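MAGE domain-containing protein (Xenopus laevis, PDB 7DG2) probably serves as the Nse3 subunit of the Smc5/6 complex, pairing with Nse1 so that together they bind and shape Nse4. Local coordinates at residues L11-V16 with I51-I56; Q18-K23 with L28-A33; L99-V104 with S137-V142; A116-I121 with D141-V146. All blocks are in the same frame, centred on the assembly; numbering follows the deposited sequence.

Interaction 1: L11-V16 with I51-I56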
loop_
_atom_site.group_PDB
_atom_site.type_symbol
_atom_site.label_atom_id
_atom_site.label_comp_id
_atom_site.label_asym_id
_atom_site.label_seq_id
_atom_site.Cartn_x
_atom_site.Cartn_y
_atom_site.Cartn_z
ATOM N N LEU B 11 -4.508 -23.222 11.512
ATOM C CA LEU B 11 -3.717 -22.930 10.323
ATOM C C LEU B 11 -4.597 -22.410 9.195
ATOM O O LEU B 11 -4.216 -21.466 8.489
ATOM C CB LEU B 11 -2.955 -24.183 9.880
ATOM C CG LEU B 11 -1.856 -24.667 10.829
ATOM C CD1 LEU B 11 -1.238 -25.952 10.307
ATOM C CD2 LEU B 11 -0.789 -23.610 11.014
ATOM N N LYS B 12 -5.785 -23.009 9.015
ATOM C CA LYS B 12 -6.684 -22.544 7.961
ATOM C C LYS B 12 -7.152 -21.126 8.226
ATOM O O LYS B 12 -7.333 -20.344 7.286
ATOM C CB LYS B 12 -7.919 -23.441 7.843
ATOM C CG LYS B 12 -7.640 -24.879 7.593
ATOM C CD LYS B 12 -6.791 -25.043 6.378
ATOM C CE LYS B 12 -7.528 -24.696 5.132
ATOM N NZ LYS B 12 -6.705 -25.123 3.987
ATOM N N VAL B 13 -7.424 -20.792 9.495
ATOM C CA VAL B 13 -7.860 -19.435 9.816
ATOM C C VAL B 13 -6.801 -18.429 9.392
ATOM O O VAL B 13 -7.106 -17.405 8.774
ATOM C CB VAL B 13 -8.186 -19.302 11.315
ATOM C CG1 VAL B 13 -8.406 -17.841 11.686
ATOM C CG2 VAL B 13 -9.449 -20.123 11.643
ATOM N N GLY B 14 -5.539 -18.701 9.735
ATOM C CA GLY B 14 -4.466 -17.808 9.323
ATOM C C GLY B 14 -4.368 -17.668 7.815
ATOM O O GLY B 14 -4.130 -16.573 7.297
ATOM N N GLU B 15 -4.554 -18.773 7.090
ATOM C CA GLU B 15 -4.508 -18.710 5.632
ATOM C C GLU B 15 -5.637 -17.852 5.079
ATOM O O GLU B 15 -5.453 -17.120 4.099
ATOM C CB GLU B 15 -4.557 -20.130 5.053
ATOM C CG GLU B 15 -3.302 -20.914 5.392
ATOM C CD GLU B 15 -3.419 -22.420 5.180
ATOM O OE1 GLU B 15 -4.495 -22.912 4.797
ATOM O OE2 GLU B 15 -2.410 -23.118 5.421
ATOM N N VAL B 16 -6.831 -17.953 5.667
ATOM C CA VAL B 16 -7.939 -17.128 5.194
ATOM C C VAL B 16 -7.642 -15.650 5.428
ATOM O O VAL B 16 -7.958 -14.800 4.587
ATOM C CB VAL B 16 -9.254 -17.553 5.874
ATOM C CG1 VAL B 16 -10.333 -16.538 5.574
ATOM C CG2 VAL B 16 -9.666 -18.952 5.370
ATOM N N ILE B 51 -14.334 -18.687 8.645
ATOM C CA ILE B 51 -14.445 -17.288 8.232
ATOM C C ILE B 51 -14.759 -16.403 9.438
ATOM O O ILE B 51 -14.270 -15.270 9.532
ATOM C CB ILE B 51 -15.479 -17.134 7.097
ATOM C CG1 ILE B 51 -15.015 -17.928 5.863
ATOM C CG2 ILE B 51 -15.681 -15.662 6.732
ATOM C CD1 ILE B 51 -15.899 -17.763 4.643
ATOM N N HIS B 52 -15.536 -16.911 10.400
ATOM C CA HIS B 52 -15.780 -16.143 11.617
ATOM C C HIS B 52 -14.478 -15.853 12.361
ATOM O O HIS B 52 -14.215 -14.711 12.756
ATOM C CB HIS B 52 -16.762 -16.895 12.522
ATOM C CG HIS B 52 -16.953 -16.244 13.855
ATOM N ND1 HIS B 52 -17.599 -15.034 14.008
ATOM C CD2 HIS B 52 -16.540 -16.606 15.092
ATOM C CE1 HIS B 52 -17.600 -14.694 15.285
ATOM N NE2 HIS B 52 -16.956 -15.625 15.964
ATOM N N ARG B 53 -13.648 -16.874 12.564
ATOM C CA ARG B 53 -12.403 -16.648 13.288
ATOM C C ARG B 53 -11.477 -15.709 12.518
ATOM O O ARG B 53 -10.760 -14.909 13.128
ATOM C CB ARG B 53 -11.714 -17.979 13.583
ATOM C CG ARG B 53 -12.518 -18.883 14.527
ATOM C CD ARG B 53 -11.773 -20.184 14.822
ATOM N NE ARG B 53 -10.441 -19.905 15.346
ATOM C CZ ARG B 53 -9.507 -20.826 15.572
ATOM N NH1 ARG B 53 -9.755 -22.107 15.329
ATOM N NH2 ARG B 53 -8.321 -20.462 16.044
ATOM N N ALA B 54 -11.472 -15.797 11.182
ATOM C CA ALA B 54 -10.675 -14.864 10.388
ATOM C C ALA B 54 -11.207 -13.446 10.511
ATOM O O ALA B 54 -10.432 -12.485 10.617
ATOM C CB ALA B 54 -10.653 -15.301 8.919
ATOM N N GLN B 55 -12.534 -13.293 10.495
ATOM C CA GLN B 55 -13.134 -11.981 10.677
ATOM C C GLN B 55 -12.748 -11.386 12.024
ATOM O O GLN B 55 -12.409 -10.198 12.112
ATOM C CB GLN B 55 -14.660 -12.094 10.549
ATOM C CG GLN B 55 -15.390 -10.771 10.737
ATOM C CD GLN B 55 -16.882 -10.889 10.495
ATOM O OE1 GLN B 55 -17.408 -11.988 10.358
ATOM N NE2 GLN B 55 -17.573 -9.746 10.473
ATOM N N ILE B 56 -12.758 -12.208 13.080
ATOM C CA ILE B 56 -12.400 -11.714 14.409
ATOM C C ILE B 56 -10.935 -11.299 14.446
ATOM O O ILE B 56 -10.585 -10.275 15.047
ATOM C CB ILE B 56 -12.729 -12.771 15.482
ATOM C CG1 ILE B 56 -14.249 -12.977 15.561
ATOM C CG2 ILE B 56 -12.164 -12.367 16.846
ATOM C CD1 ILE B 56 -15.063 -11.672 15.677
#
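One face of the R53 guanidinium carries a methyl of V13: CG2 stands 3.8 Å above the R53 guanidinium plane, displaced toward its rim. The same methyl also touches the arginine's stem, with V13 CG2 3.7 Å from R53 CB, and the two side chains cross at about a right angle. The bend at chi3 (55°) brings the guanidinium of R53 back over this methyl instead of letting it run straight out from helix 47-62. V13 reaches across with both branches. Its CG1, anti to the backbone N (chi1 170°), lies over the backbone at the next residue, 3.7 Å from A54 N. One turn on, V16 lays CG1 against the methyl of A54, 3.6 Å from A54 CB. The small A54 is thus where the helices come together, with the CA atoms of V13 and A54 5.4 Å apart and the axes of the two segments 8.5 Å apart at an angle of 59°. On the flanks, V16 also packs on V39 and I40 of helix 32-40, and A54 on V17, which extends the apolar patch within the N-terminal helical bundle. The contact itself is made by carbon surfaces, with the guanidinium offering a flat face and not its N-H groups; hold therefore comes from close fit and burial, while R53 remains partly exposed.

Interaction 2: Q18-K23 with L28-A33; sequences QYLLIK and LPIKRA
I30 meets three residues of helix 6-23 with three different carbons. Its CD1 lies closest to the helix, 3.6 Å from the carbonyl oxygen L20 O and 3.8 Å from L20 CD2. The branch methyl CG2 is 4.0 Å from Y19 CE2, approaching the ring obliquely as the two side chains slide past each other in opposite directions. CG1 rests on the K23 stem, 3.9 Å from K23 CB. The first torsion of I30 explains the division of labour: with CG1 anti to the carbonyl carbon (chi1 -51°), CG2 swings toward Y19 while CG1 and CD1 reach K23 and L20. K23, with CG anti to its own carbonyl carbon (chi1 -68°), sets CG 3.7 Å above the centre of one face of the Y19 ring, which probably steadies it. Near the K23 carbonyl a water spans the two segments, donating to K23 O at 2.8 Å and accepting from L28 N at 3.0 Å. It joins the K23 carbonyl to the start of the returning chain. Farther out, Y19 and L20 both pack on I35 of helix 32-40, and L20 also on L58 of helix 47-62. The backbone of I30 bonds to Y76, so within this chain strand 30-31 is an outer strand of the small antiparallel sheet with strands 75-80 and 64-70, while M90 of the Nse1 homolog covers Y19 and K23.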
loop_
_atom_site.group_PDB
_atom_site.type_symbol
_atom_site.label_atom_id
_atom_site.label_comp_id
_atom_site.label_asym_id
_atom_site.label_seq_id
_atom_site.Cartn_x
_atom_site.Cartn_y
_atom_site.Cartn_z
ATOM N N GLN B 18 -4.681 -14.261 5.530
ATOM C CA GLN B 18 -3.701 -13.880 4.511
ATOM C C GLN B 18 -4.376 -13.657 3.168
ATOM O O GLN B 18 -4.066 -12.694 2.456
ATOM C CB GLN B 18 -2.633 -14.957 4.357
ATOM C CG GLN B 18 -1.704 -15.126 5.520
ATOM C CD GLN B 18 -0.657 -16.173 5.210
ATOM O OE1 GLN B 18 -0.795 -17.338 5.599
ATOM N NE2 GLN B 18 0.389 -15.772 4.472
ATOM N N TYR B 19 -5.287 -14.561 2.800
ATOM C CA TYR B 19 -5.974 -14.459 1.522
ATOM C C TYR B 19 -6.805 -13.186 1.453
ATOM O O TYR B 19 -6.800 -12.486 0.435
ATOM C CB TYR B 19 -6.853 -15.703 1.349
ATOM C CG TYR B 19 -7.625 -15.809 0.070
ATOM C CD1 TYR B 19 -7.041 -16.346 -1.068
ATOM C CD2 TYR B 19 -8.958 -15.436 0.008
ATOM C CE1 TYR B 19 -7.763 -16.490 -2.227
ATOM C CE2 TYR B 19 -9.678 -15.566 -1.153
ATOM C CZ TYR B 19 -9.078 -16.089 -2.267
ATOM O OH TYR B 19 -9.790 -16.228 -3.440
ATOM N N LEU B 20 -7.524 -12.861 2.536
ATOM C CA LEU B 20 -8.333 -11.642 2.530
ATOM C C LEU B 20 -7.471 -10.395 2.330
ATOM O O LEU B 20 -7.822 -9.496 1.551
ATOM C CB LEU B 20 -9.128 -11.555 3.836
ATOM C CG LEU B 20 -10.289 -12.553 3.850
ATOM C CD1 LEU B 20 -10.842 -12.676 5.255
ATOM C CD2 LEU B 20 -11.388 -12.093 2.885
ATOM N N LEU B 21 -6.340 -10.316 3.032
ATOM C CA LEU B 21 -5.448 -9.171 2.859
ATOM C C LEU B 21 -4.922 -9.092 1.432
ATOM O O LEU B 21 -4.943 -8.024 0.801
ATOM C CB LEU B 21 -4.286 -9.271 3.846
ATOM C CG LEU B 21 -4.677 -9.151 5.309
ATOM C CD1 LEU B 21 -3.440 -9.441 6.178
ATOM C CD2 LEU B 21 -5.212 -7.745 5.586
ATOM N N ILE B 22 -4.473 -10.225 0.893
ATOM C CA ILE B 22 -3.838 -10.199 -0.420
ATOM C C ILE B 22 -4.865 -9.917 -1.507
ATOM O O ILE B 22 -4.607 -9.145 -2.440
ATOM C CB ILE B 22 -3.075 -11.514 -0.650
ATOM C CG1 ILE B 22 -1.856 -11.515 0.289
ATOM C CG2 ILE B 22 -2.716 -11.654 -2.135
ATOM C CD1 ILE B 22 -1.200 -12.863 0.495
ATOM N N LYS B 23 -6.067 -10.491 -1.385
ATOM C CA LYS B 23 -7.112 -10.210 -2.361
ATOM C C LYS B 23 -7.730 -8.821 -2.205
ATOM O O LYS B 23 -8.528 -8.433 -3.060
ATOM C CB LYS B 23 -8.207 -11.286 -2.283
ATOM C CG LYS B 23 -7.704 -12.654 -2.765
ATOM C CD LYS B 23 -7.271 -12.589 -4.250
ATOM C CE LYS B 23 -6.995 -13.968 -4.828
ATOM N NZ LYS B 23 -6.653 -13.877 -6.286
ATOM N N LEU B 28 -10.549 -5.060 -5.268
ATOM C CA LEU B 28 -11.563 -5.897 -5.897
ATOM C C LEU B 28 -12.300 -6.696 -4.823
ATOM O O LEU B 28 -11.670 -7.234 -3.908
ATOM C CB LEU B 28 -10.924 -6.847 -6.912
ATOM C CG LEU B 28 -10.162 -6.166 -8.046
ATOM C CD1 LEU B 28 -9.581 -7.200 -9.015
ATOM C CD2 LEU B 28 -11.076 -5.179 -8.764
ATOM N N PRO B 29 -13.624 -6.778 -4.883
ATOM C CA PRO B 29 -14.345 -7.543 -3.860
ATOM C C PRO B 29 -13.935 -9.007 -3.870
ATOM O O PRO B 29 -13.370 -9.522 -4.838
ATOM C CB PRO B 29 -15.817 -7.366 -4.248
ATOM C CG PRO B 29 -15.839 -6.066 -5.008
ATOM C CD PRO B 29 -14.539 -6.044 -5.778
ATOM N N ILE B 30 -14.228 -9.687 -2.763
ATOM C CA ILE B 30 -13.753 -11.043 -2.518
ATOM C C ILE B 30 -14.969 -11.953 -2.364
ATOM O O ILE B 30 -15.744 -11.798 -1.415
ATOM C CB ILE B 30 -12.865 -11.105 -1.268
ATOM C CG1 ILE B 30 -11.781 -10.021 -1.362
ATOM C CG2 ILE B 30 -12.297 -12.519 -1.109
ATOM C CD1 ILE B 30 -11.066 -9.707 -0.032
ATOM N N LYS B 31 -15.119 -12.922 -3.271
ATOM C CA LYS B 31 -16.281 -13.813 -3.195
ATOM C C LYS B 31 -16.130 -14.809 -2.052
ATOM O O LYS B 31 -15.089 -15.444 -1.911
ATOM C CB LYS B 31 -16.456 -14.583 -4.514
ATOM C CG LYS B 31 -16.703 -13.716 -5.735
ATOM C CD LYS B 31 -16.719 -14.590 -6.980
ATOM C CE LYS B 31 -16.966 -13.798 -8.254
ATOM N NZ LYS B 31 -17.157 -14.742 -9.396
ATOM N N ARG B 32 -17.187 -14.971 -1.238
ATOM C CA ARG B 32 -17.172 -16.044 -0.246
ATOM C C ARG B 32 -16.854 -17.389 -0.891
ATOM O O ARG B 32 -16.097 -18.197 -0.332
ATOM C CB ARG B 32 -18.527 -16.114 0.467
ATOM C CG ARG B 32 -18.605 -17.134 1.573
ATOM C CD ARG B 32 -20.031 -17.193 2.119
ATOM N NE ARG B 32 -20.870 -17.971 1.205
ATOM C CZ ARG B 32 -22.179 -18.129 1.350
ATOM N NH1 ARG B 32 -22.793 -17.559 2.379
ATOM N NH2 ARG B 32 -22.859 -18.870 0.477
ATOM N N ALA B 33 -17.438 -17.656 -2.063
ATOM C CA ALA B 33 -17.221 -18.952 -2.701
ATOM C C ALA B 33 -15.751 -19.186 -3.036
ATOM O O ALA B 33 -15.283 -20.329 -2.978
ATOM C CB ALA B 33 -18.083 -19.066 -3.964
HETATM O O HOH W 1 -7.930 -6.582 -5.023
#

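Interaction 3: L99-V104 with S137-V142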
loop_
_atom_site.group_PDB
_atom_site.type_symbol
_atom_site.label_atom_id
_atom_site.label_comp_id
_atom_site.label_asym_id
_atom_site.label_seq_id
_atom_site.Cartn_x
_atom_site.Cartn_y
_atom_site.Cartn_z
ATOM N N LEU B 99 -8.770 8.939 -4.887
ATOM C CA LEU B 99 -9.948 9.129 -4.050
ATOM C C LEU B 99 -10.483 10.549 -4.166
ATOM O O LEU B 99 -11.697 10.760 -4.075
ATOM C CB LEU B 99 -9.629 8.803 -2.584
ATOM C CG LEU B 99 -10.874 8.653 -1.716
ATOM C CD1 LEU B 99 -11.587 7.347 -2.062
ATOM C CD2 LEU B 99 -10.519 8.695 -0.259
ATOM N N GLY B 100 -9.596 11.532 -4.359
ATOM C CA GLY B 100 -10.059 12.878 -4.651
ATOM C C GLY B 100 -10.948 12.910 -5.883
ATOM O O GLY B 100 -12.029 13.504 -5.872
ATOM N N LEU B 101 -10.509 12.250 -6.958
ATOM C CA LEU B 101 -11.315 12.217 -8.177
ATOM C C LEU B 101 -12.630 11.487 -7.939
ATOM O O LEU B 101 -13.702 11.965 -8.328
ATOM C CB LEU B 101 -10.533 11.565 -9.317
ATOM C CG LEU B 101 -11.349 11.308 -10.584
ATOM C CD1 LEU B 101 -11.896 12.608 -11.143
ATOM C CD2 LEU B 101 -10.508 10.594 -11.635
ATOM N N LEU B 102 -12.570 10.328 -7.281
ATOM C CA LEU B 102 -13.793 9.577 -7.030
ATOM C C LEU B 102 -14.779 10.391 -6.210
ATOM O O LEU B 102 -15.988 10.379 -6.483
ATOM C CB LEU B 102 -13.472 8.259 -6.324
ATOM C CG LEU B 102 -14.704 7.493 -5.827
ATOM C CD1 LEU B 102 -15.533 6.993 -7.002
ATOM C CD2 LEU B 102 -14.242 6.338 -4.962
ATOM N N MET B 103 -14.288 11.115 -5.201
ATOM C CA MET B 103 -15.202 11.866 -4.348
ATOM C C MET B 103 -15.929 12.953 -5.134
ATOM O O MET B 103 -17.111 13.232 -4.890
ATOM C CB MET B 103 -14.435 12.479 -3.177
ATOM C CG MET B 103 -15.268 13.424 -2.320
ATOM S SD MET B 103 -16.618 12.594 -1.458
ATOM C CE MET B 103 -15.914 12.440 0.198
ATOM N N VAL B 104 -15.236 13.575 -6.081
ATOM C CA VAL B 104 -15.866 14.591 -6.919
ATOM C C VAL B 104 -16.980 13.969 -7.753
ATOM O O VAL B 104 -18.065 14.549 -7.905
ATOM C CB VAL B 104 -14.798 15.268 -7.796
ATOM C CG1 VAL B 104 -15.445 16.123 -8.870
ATOM C CG2 VAL B 104 -13.870 16.097 -6.933
ATOM N N SER B 137 -1.696 13.894 -16.390
ATOM C CA SER B 137 -0.415 13.852 -15.688
ATOM C C SER B 137 -0.516 13.121 -14.353
ATOM O O SER B 137 0.472 12.545 -13.884
ATOM C CB SER B 137 0.120 15.269 -15.482
ATOM O OG SER B 137 -0.805 16.082 -14.781
ATOM N N GLU B 138 -1.696 13.116 -13.736
ATOM C CA GLU B 138 -1.909 12.426 -12.467
ATOM C C GLU B 138 -2.490 11.029 -12.636
ATOM O O GLU B 138 -2.026 10.088 -11.983
ATOM C CB GLU B 138 -2.840 13.250 -11.572
ATOM C CG GLU B 138 -2.855 12.823 -10.114
ATOM C CD GLU B 138 -1.605 13.259 -9.360
ATOM O OE1 GLU B 138 -0.735 13.927 -9.964
ATOM O OE2 GLU B 138 -1.499 12.938 -8.156
ATOM N N PHE B 139 -3.485 10.872 -13.509
ATOM C CA PHE B 139 -4.294 9.667 -13.574
ATOM C C PHE B 139 -4.067 8.824 -14.823
ATOM O O PHE B 139 -4.567 7.698 -14.883
ATOM C CB PHE B 139 -5.784 10.036 -13.486
ATOM C CG PHE B 139 -6.145 10.803 -12.241
ATOM C CD1 PHE B 139 -5.991 10.229 -10.993
ATOM C CD2 PHE B 139 -6.645 12.095 -12.323
ATOM C CE1 PHE B 139 -6.322 10.935 -9.844
ATOM C CE2 PHE B 139 -6.987 12.801 -11.178
ATOM C CZ PHE B 139 -6.823 12.215 -9.937
ATOM N N GLY B 140 -3.337 9.324 -15.815
ATOM C CA GLY B 140 -3.123 8.550 -17.022
ATOM C C GLY B 140 -4.376 8.407 -17.859
ATOM O O GLY B 140 -4.938 9.404 -18.319
ATOM N N ASP B 141 -4.824 7.169 -18.068
ATOM C CA ASP B 141 -6.040 6.900 -18.831
ATOM C C ASP B 141 -7.237 7.077 -17.899
ATOM O O ASP B 141 -7.630 6.146 -17.196
ATOM C CB ASP B 141 -5.979 5.495 -19.427
ATOM C CG ASP B 141 -7.187 5.156 -20.288
ATOM O OD1 ASP B 141 -8.202 5.885 -20.250
ATOM O OD2 ASP B 141 -7.119 4.134 -21.010
ATOM N N VAL B 142 -7.850 8.264 -17.928
ATOM C CA VAL B 142 -8.925 8.574 -16.986
ATOM C C VAL B 142 -10.230 7.905 -17.392
ATOM O O VAL B 142 -11.067 7.589 -16.533
ATOM C CB VAL B 142 -9.103 10.098 -16.855
ATOM C CG1 VAL B 142 -10.078 10.412 -15.730
ATOM C CG2 VAL B 142 -7.767 10.774 -16.606
#
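L101, on the middle of segment 99-104, does the reaching toward the loop that leads into helix 142-152. Two residues earlier, L99 turns from this loop and packs on E59 of the Nse4 chain. L101 itself projects with CG anti to the backbone N (chi1 172°), and two of its carbons share the phenyl ring of F139. CB meets the ring at its far end, 3.8 Å from F139 CZ. CD2 stands over the middle, a CH-pi contact 4.2 Å from the centroid of the F139 ring and 10° off its normal. The same CD2 also touches V142, lying 4.1 Å from V142 CG1, so this one methyl sits between the aromatic ring and the first residue of helix 142-152. The opposite face of the F139 ring is covered by a neighbour in sequence, with E138 CG 3.9 Å above the ring plane; leucine and glutamate carbons thus sandwich the phenyl group. Outside the two segments, W51 of the Nse4 chain meets the F139 ring edge-to-face, and the carboxylate of E138 bonds to S97 near the start of helix 94-111. Beyond L101 the helix turns to other partners: M103 to V186 and F189, V104 to M124. The arrangement is that of a long helix whose leucine packs on the loop leading into the next core helix, in the C-terminal winged-helix half expected of a MAGE homology domain, and here the same corner also takes part in holding Nse4.

Interaction 4: A116-I121 with D141-V146; sequences AKESAI and DVKKLV
K143 donates from NZ to E118 OE2 over 2.8 Å, a hydrogen-bonded salt bridge that joins the start of helix 118-127 to the first turn of helix 142-152. The ammonium comes in on the syn side of the carboxylate, 26° out of its plane. E118 runs extended while K143 bends at chi2 (77°), and the two side chains cross at about a right angle. Both carboxylate oxygens have further partners: OE2 also accepts from W122 NE1, and OE1 bonds to the Y158 hydroxyl. These bonds fix the rotation of the buried carboxylate and probably help keep it ionised. At the foot of the second helix D141 is the N-cap, its OD1 accepting from K144 N at 3.0 Å from well above the carboxylate plane. Strand 116-117 leads into helix 118-127 and belongs to the antiparallel sheet with 169-173 and 156-160, a helix-and-sheet layout consistent with the winged-helix architecture of MAGE domains. Beneath the ion pair, I121 and V146 point toward each other without touching, and F171 of strand 169-173 and I105 of helix 94-111 each pack on both of them. T147 packs on E118 from the following turn of helix 142-152.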
loop_
_atom_site.group_PDB
_atom_site.type_symbol
_atom_site.label_atom_id
_atom_site.label_comp_id
_atom_site.label_asym_id
_atom_site.label_seq_id
_atom_site.Cartn_x
_atom_site.Cartn_y
_atom_site.Cartn_z
ATOM N N ALA B 116 -26.227 10.243 -12.509
ATOM C CA ALA B 116 -25.658 11.255 -13.385
ATOM C C ALA B 116 -25.329 10.628 -14.730
ATOM O O ALA B 116 -24.778 9.525 -14.792
ATOM C CB ALA B 116 -24.393 11.883 -12.784
ATOM N N LYS B 117 -25.660 11.334 -15.809
ATOM C CA LYS B 117 -25.262 10.866 -17.127
ATOM C C LYS B 117 -23.750 10.940 -17.276
ATOM O O LYS B 117 -23.089 11.822 -16.713
ATOM C CB LYS B 117 -25.936 11.695 -18.223
ATOM C CG LYS B 117 -27.440 11.533 -18.279
ATOM C CD LYS B 117 -27.984 11.863 -19.665
ATOM C CE LYS B 117 -29.477 11.574 -19.750
ATOM N NZ LYS B 117 -29.809 10.220 -19.212
ATOM N N GLU B 118 -23.194 9.994 -18.040
ATOM C CA GLU B 118 -21.760 10.037 -18.313
ATOM C C GLU B 118 -21.353 11.387 -18.889
ATOM O O GLU B 118 -20.303 11.934 -18.528
ATOM C CB GLU B 118 -21.346 8.904 -19.261
ATOM C CG GLU B 118 -19.853 8.931 -19.585
ATOM C CD GLU B 118 -19.331 7.656 -20.233
ATOM O OE1 GLU B 118 -20.152 6.828 -20.686
ATOM O OE2 GLU B 118 -18.088 7.484 -20.287
ATOM N N SER B 119 -22.185 11.955 -19.771
ATOM C CA SER B 119 -21.841 13.237 -20.377
ATOM C C SER B 119 -21.721 14.334 -19.326
ATOM O O SER B 119 -20.831 15.190 -19.408
ATOM C CB SER B 119 -22.876 13.616 -21.441
ATOM O OG SER B 119 -24.200 13.645 -20.918
ATOM N N ALA B 120 -22.601 14.319 -18.321
ATOM C CA ALA B 120 -22.521 15.319 -17.263
ATOM C C ALA B 120 -21.242 15.173 -16.450
ATOM O O ALA B 120 -20.672 16.173 -16.010
ATOM C CB ALA B 120 -23.744 15.219 -16.354
ATOM N N ILE B 121 -20.776 13.941 -16.247
ATOM C CA ILE B 121 -19.559 13.734 -15.472
ATOM C C ILE B 121 -18.341 14.260 -16.230
ATOM O O ILE B 121 -17.499 14.967 -15.664
ATOM C CB ILE B 121 -19.422 12.247 -15.092
ATOM C CG1 ILE B 121 -20.416 11.934 -13.970
ATOM C CG2 ILE B 121 -17.982 11.907 -14.715
ATOM C CD1 ILE B 121 -20.308 10.556 -13.405
ATOM N N ASP B 141 -4.824 7.169 -18.068
ATOM C CA ASP B 141 -6.040 6.900 -18.831
ATOM C C ASP B 141 -7.237 7.077 -17.899
ATOM O O ASP B 141 -7.630 6.146 -17.196
ATOM C CB ASP B 141 -5.979 5.495 -19.427
ATOM C CG ASP B 141 -7.187 5.156 -20.288
ATOM O OD1 ASP B 141 -8.202 5.885 -20.250
ATOM O OD2 ASP B 141 -7.119 4.134 -21.010
ATOM N N VAL B 142 -7.850 8.264 -17.928
ATOM C CA VAL B 142 -8.925 8.574 -16.986
ATOM C C VAL B 142 -10.230 7.905 -17.392
ATOM O O VAL B 142 -11.067 7.589 -16.533
ATOM C CB VAL B 142 -9.103 10.098 -16.855
ATOM C CG1 VAL B 142 -10.078 10.412 -15.730
ATOM C CG2 VAL B 142 -7.767 10.774 -16.606
ATOM N N LYS B 143 -10.438 7.694 -18.695
ATOM C CA LYS B 143 -11.581 6.915 -19.152
ATOM C C LYS B 143 -11.568 5.523 -18.533
ATOM O O LYS B 143 -12.597 5.032 -18.055
ATOM C CB LYS B 143 -11.574 6.820 -20.681
ATOM C CG LYS B 143 -12.644 5.904 -21.245
ATOM C CD LYS B 143 -14.021 6.550 -21.235
ATOM C CE LYS B 143 -14.982 5.768 -22.118
ATOM N NZ LYS B 143 -16.320 6.403 -22.203
ATOM N N LYS B 144 -10.404 4.871 -18.536
ATOM C CA LYS B 144 -10.310 3.538 -17.950
ATOM C C LYS B 144 -10.419 3.590 -16.429
ATOM O O LYS B 144 -11.035 2.710 -15.818
ATOM C CB LYS B 144 -9.005 2.870 -18.372
ATOM C CG LYS B 144 -8.936 1.396 -18.016
ATOM C CD LYS B 144 -7.899 0.666 -18.856
ATOM C CE LYS B 144 -6.523 1.256 -18.659
ATOM N NZ LYS B 144 -6.133 1.256 -17.221
ATOM N N LEU B 145 -9.812 4.599 -15.800
ATOM C CA LEU B 145 -9.908 4.724 -14.346
ATOM C C LEU B 145 -11.358 4.846 -13.903
ATOM O O LEU B 145 -11.792 4.161 -12.967
ATOM C CB LEU B 145 -9.097 5.933 -13.867
ATOM C CG LEU B 145 -9.209 6.263 -12.374
ATOM C CD1 LEU B 145 -8.707 5.088 -11.551
ATOM C CD2 LEU B 145 -8.427 7.532 -12.041
ATOM N N VAL B 146 -12.131 5.703 -14.580
ATOM C CA VAL B 146 -13.491 6.005 -14.136
ATOM C C VAL B 146 -14.486 4.927 -14.560
ATOM O O VAL B 146 -15.353 4.531 -13.771
ATOM C CB VAL B 146 -13.912 7.398 -14.638
ATOM C CG1 VAL B 146 -15.371 7.647 -14.319
ATOM C CG2 VAL B 146 -13.028 8.483 -14.001
#

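How the interactions relate
The four contacts fall into two pairs along the chain. Interactions 1 and 2 come first, share helix 6-23 and have centres 12 Å apart; both segments of interaction 2 lie in sequence between those of interaction 1, and R32 touches I51. Interactions 3 and 4 follow, 10 Å apart between centres, sharing D141 and V142 at the start of helix 142-152, with L145 packing on both L101 and F139. Between the pairs the centres are about 25 to 38 Å apart, with no touch. Each pair goes with its own three-stranded antiparallel sheet, consistent with the tandem winged-helix halves of a MAGE domain; Nse1 packs on the first pair, and Nse4 on interactions 2 and 3.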